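Local structure of peptide ABC transporter, peptide-binding protein (Thermus thermophilus, 2D5W) at residues A[20-24]-A[25-29]; A[369-373]-A[374-378]. The protein binds oligopeptides, here a pentapeptide, and probably serves as the solute-binding component of an ABC-type peptide importer. All blocks are in the same frame, centred on the assembly; numbering follows the deposited sequence.

Contact 1: residues A[20-24]-A[25-29]; sequences AGDFL and RVISN
Asp22 OD2 is gripped by two backbone amides and a side-chain ammonium group: Ser28 N donates to it at 2.9 Å with an N-H...O angle of 161°, Ile27 N adds a weak second bond, and Lys33 NZ, on helix 31-40, forms a salt bridge while also donating to Ser28 O close by, so that one ammonium group serves two neighbouring acceptors. The main bond of Ile27 N goes to the other oxygen, Asp22 OD1, over 3.1 Å at 165°. Both amides meet the carboxylate on its syn side, somewhat out of its plane, so two consecutive N-H groups hold the buried carboxylate at both oxygens and fix its rotation. Asp22 CG stands anti to the backbone N (chi1 -179°), which carries the carboxylate across the bend to Ile27 and Ser28; Ile27 CB lies 3.6 Å from Asp22 OD2 and gives the acid an aliphatic neighbour.

The backbone closes the same bend. A type I turn runs from Asp22 to Arg25, with a hydrogen bond of 2.9 Å from Arg25 N to Asp22 O. Beyond the turn Val26 CG1 rests 3.8 Å from Leu24 CB, a small apolar contact. A water donates to Phe23 O at 2.8 Å and weakly accepts from Arg25 NE, linking the turn to the extended arginine, whose side chain packs on a basic side chain of the bound peptide. Phe23 and Leu24 lean on helix 101-112, Val26 and Ile27 on helix 182-194.

With an ammonium group and two amides around it, the carboxylate of Asp22 would probably be stabilised as the anion despite its burial.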
# COMPACT_ATOMS: atom_id res chain seq x y z
N ALA A 20 -11.41 3.39 9.10
CA ALA A 20 -11.90 4.75 9.25
C ALA A 20 -11.16 5.74 10.15
O ALA A 20 -10.76 6.81 9.68
CB ALA A 20 -13.38 4.71 9.66
N GLY A 21 -11.01 5.42 11.42
CA GLY A 21 -10.34 6.32 12.35
C GLY A 21 -8.83 6.41 12.25
O GLY A 21 -8.23 7.38 12.72
N ASP A 22 -8.22 5.40 11.65
CA ASP A 22 -6.76 5.33 11.48
C ASP A 22 -6.42 6.11 10.21
O ASP A 22 -5.82 5.58 9.28
CB ASP A 22 -6.38 3.84 11.36
CG ASP A 22 -4.89 3.61 11.19
OD1 ASP A 22 -4.08 4.31 11.83
OD2 ASP A 22 -4.53 2.69 10.42
N PHE A 23 -6.79 7.39 10.19
CA PHE A 23 -6.63 8.21 9.00
C PHE A 23 -5.23 8.54 8.52
O PHE A 23 -5.07 9.01 7.39
CB PHE A 23 -7.51 9.48 9.10
CG PHE A 23 -7.08 10.48 10.14
CD1 PHE A 23 -6.06 11.38 9.87
CD2 PHE A 23 -7.74 10.56 11.36
CE1 PHE A 23 -5.70 12.36 10.80
CE2 PHE A 23 -7.40 11.54 12.29
CZ PHE A 23 -6.38 12.44 12.01
N LEU A 24 -4.21 8.30 9.34
CA LEU A 24 -2.84 8.52 8.91
C LEU A 24 -2.24 7.16 8.54
O LEU A 24 -1.08 7.06 8.14
CB LEU A 24 -2.00 9.19 10.00
CG LEU A 24 -2.35 10.66 10.29
CD1 LEU A 24 -1.41 11.20 11.36
CD2 LEU A 24 -2.25 11.49 9.02
N ARG A 25 -3.05 6.11 8.67
CA ARG A 25 -2.66 4.75 8.32
C ARG A 25 -1.44 4.24 9.09
O ARG A 25 -0.66 3.43 8.57
CB ARG A 25 -2.40 4.66 6.81
CG ARG A 25 -3.58 5.15 5.99
CD ARG A 25 -3.27 5.24 4.50
NE ARG A 25 -4.43 5.69 3.75
CZ ARG A 25 -4.45 5.86 2.43
NH1 ARG A 25 -3.36 5.63 1.71
NH2 ARG A 25 -5.56 6.27 1.83
N VAL A 26 -1.30 4.69 10.33
CA VAL A 26 -0.16 4.28 11.14
C VAL A 26 -0.33 2.89 11.75
O VAL A 26 0.66 2.21 12.02
CB VAL A 26 0.14 5.30 12.26
CG1 VAL A 26 0.31 6.69 11.66
CG2 VAL A 26 -0.96 5.29 13.30
N ILE A 27 -1.57 2.46 11.97
CA ILE A 27 -1.82 1.12 12.52
C ILE A 27 -1.87 0.12 11.37
O ILE A 27 -1.29 -0.96 11.45
CB ILE A 27 -3.14 1.07 13.31
CG1 ILE A 27 -3.05 2.03 14.51
CG2 ILE A 27 -3.41 -0.36 13.79
CD1 ILE A 27 -4.26 2.03 15.41
N SER A 28 -2.59 0.48 10.31
CA SER A 28 -2.67 -0.38 9.13
C SER A 28 -2.65 0.44 7.85
O SER A 28 -3.38 1.42 7.71
CB SER A 28 -3.95 -1.22 9.12
OG SER A 28 -4.06 -1.86 7.86
N ASN A 29 -1.81 0.02 6.92
CA ASN A 29 -1.72 0.67 5.63
C ASN A 29 -2.05 -0.38 4.56
O ASN A 29 -1.60 -0.29 3.42
CB ASN A 29 -0.32 1.24 5.43
CG ASN A 29 -0.23 2.09 4.18
OD1 ASN A 29 -1.16 2.82 3.85
ND2 ASN A 29 0.91 2.01 3.49
O HOH W 1 -6.17 7.70 5.14

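Contact 2: residues A[369-373]-A[374-378]; sequences KYEFD and LKKAE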
# COMPACT_ATOMS: atom_id res chain seq x y z
N LYS A 369 21.13 -8.75 -12.83
CA LYS A 369 20.16 -9.83 -12.65
C LYS A 369 20.82 -11.04 -12.00
O LYS A 369 21.97 -11.37 -12.29
CB LYS A 369 19.58 -10.25 -14.00
CG LYS A 369 18.84 -9.15 -14.75
CD LYS A 369 18.31 -9.66 -16.08
CE LYS A 369 17.63 -8.56 -16.88
NZ LYS A 369 17.15 -9.05 -18.20
N TYR A 370 20.07 -11.70 -11.12
CA TYR A 370 20.57 -12.88 -10.43
C TYR A 370 19.83 -14.12 -10.91
O TYR A 370 18.73 -14.43 -10.45
CB TYR A 370 20.37 -12.71 -8.92
CG TYR A 370 21.17 -11.56 -8.35
CD1 TYR A 370 22.43 -11.78 -7.79
CD2 TYR A 370 20.68 -10.26 -8.38
CE1 TYR A 370 23.17 -10.72 -7.27
CE2 TYR A 370 21.41 -9.20 -7.87
CZ TYR A 370 22.66 -9.44 -7.31
OH TYR A 370 23.38 -8.39 -6.78
N GLU A 371 20.45 -14.83 -11.85
CA GLU A 371 19.84 -16.03 -12.41
C GLU A 371 19.83 -17.18 -11.41
O GLU A 371 20.58 -17.17 -10.43
CB GLU A 371 20.59 -16.46 -13.68
CG GLU A 371 21.93 -17.16 -13.44
CD GLU A 371 23.08 -16.23 -13.11
OE1 GLU A 371 22.85 -15.02 -12.89
OE2 GLU A 371 24.23 -16.71 -13.08
N PHE A 372 18.96 -18.15 -11.65
CA PHE A 372 18.87 -19.32 -10.79
C PHE A 372 20.13 -20.15 -11.00
O PHE A 372 20.38 -20.64 -12.10
CB PHE A 372 17.64 -20.14 -11.15
CG PHE A 372 17.49 -21.40 -10.35
CD1 PHE A 372 17.44 -21.36 -8.96
CD2 PHE A 372 17.42 -22.64 -10.98
CE1 PHE A 372 17.31 -22.53 -8.22
CE2 PHE A 372 17.29 -23.81 -10.25
CZ PHE A 372 17.23 -23.76 -8.86
N ASP A 373 20.93 -20.29 -9.94
CA ASP A 373 22.17 -21.06 -10.01
C ASP A 373 22.58 -21.48 -8.61
O ASP A 373 23.16 -20.69 -7.85
CB ASP A 373 23.29 -20.21 -10.62
CG ASP A 373 24.54 -21.02 -10.92
OD1 ASP A 373 24.85 -21.96 -10.16
OD2 ASP A 373 25.23 -20.70 -11.91
N LEU A 374 22.27 -22.72 -8.25
CA LEU A 374 22.59 -23.22 -6.93
C LEU A 374 24.09 -23.27 -6.66
O LEU A 374 24.53 -23.13 -5.52
CB LEU A 374 21.97 -24.60 -6.73
CG LEU A 374 20.44 -24.64 -6.77
CD1 LEU A 374 19.95 -26.06 -6.54
CD2 LEU A 374 19.87 -23.71 -5.70
N LYS A 375 24.89 -23.45 -7.71
CA LYS A 375 26.34 -23.50 -7.54
C LYS A 375 26.86 -22.16 -7.05
O LYS A 375 27.70 -22.10 -6.15
CB LYS A 375 27.02 -23.87 -8.86
CG LYS A 375 26.76 -25.29 -9.32
CD LYS A 375 27.48 -25.61 -10.62
CE LYS A 375 28.99 -25.46 -10.47
NZ LYS A 375 29.55 -26.38 -9.44
N LYS A 376 26.35 -21.07 -7.63
CA LYS A 376 26.78 -19.74 -7.22
C LYS A 376 26.35 -19.47 -5.78
O LYS A 376 27.10 -18.88 -5.01
CB LYS A 376 26.19 -18.67 -8.15
CG LYS A 376 26.87 -18.59 -9.50
CD LYS A 376 26.39 -17.38 -10.29
CE LYS A 376 27.16 -17.23 -11.60
NZ LYS A 376 26.73 -16.03 -12.36
N ALA A 377 25.14 -19.91 -5.43
CA ALA A 377 24.64 -19.71 -4.08
C ALA A 377 25.54 -20.45 -3.08
O ALA A 377 25.93 -19.89 -2.06
CB ALA A 377 23.21 -20.23 -3.96
N GLU A 378 25.88 -21.69 -3.40
CA GLU A 378 26.73 -22.51 -2.55
C GLU A 378 28.10 -21.88 -2.32
O GLU A 378 28.62 -21.88 -1.20
CB GLU A 378 26.89 -23.90 -3.16
CG GLU A 378 27.79 -24.85 -2.37
CD GLU A 378 27.89 -26.22 -3.01
OE1 GLU A 378 28.60 -27.08 -2.46
OE2 GLU A 378 27.26 -26.44 -4.07
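Asp373 caps the helix that starts at Leu374: its OD1 accepts from Lys376 N at 3.1 Å, and weakly from Lys375 N. The Lys376 amide reaches OD1 from above the carboxylate plane, 65° out of it. With CG anti to the backbone N (chi1 -171°), the carboxylate folds back over the first turn, where Asp373 O accepts from Ala377 N at 3.2 Å, the first helical backbone bond. This is the compact part, and Ala377 on its inner side rests against His333 of helix 325-333. Away from the lysine, Phe372 CE1 meets Leu374 CD2 obliquely at 3.8 Å, a slight apolar touch between two residues that both pack on helix 416-431.

The solvent side is looser. Lys376 runs extended past the cap, its CG 3.6 Å from Asp373 OD2, and its NZ reaches the syn lone pair of Glu371 OE2 in a 2.7 Å salt bridge between exposed residues. An alanine in place of Asp373 is likely to leave the amides of Lys375 and Lys376 without their side-chain acceptor and the first turn more prone to fray. The negative carboxylate at the helix N-terminus probably also interacts favourably with the helix dipole.

In the fold
Both contacts use an aspartate carboxylate to hold main-chain N-H groups of the residues that follow, but in different settings. Contact 1 is buried, about 12 Å from the centre of the chain, in the loop joining strand 7-12 to helix 31-40 and within reach of the bound peptide; its acid is paired with a lysine from that next helix. Contact 2 is a surface contact about 31 Å from the centre, where an acid caps helix 374-383 and the lysine-glutamate pair faces outward. They share no secondary-structure element. The centres of contact 1 and contact 2 lie about 40 Å apart, and the nearest atoms of contact 1 and contact 2 about 26 Å apart, without touching.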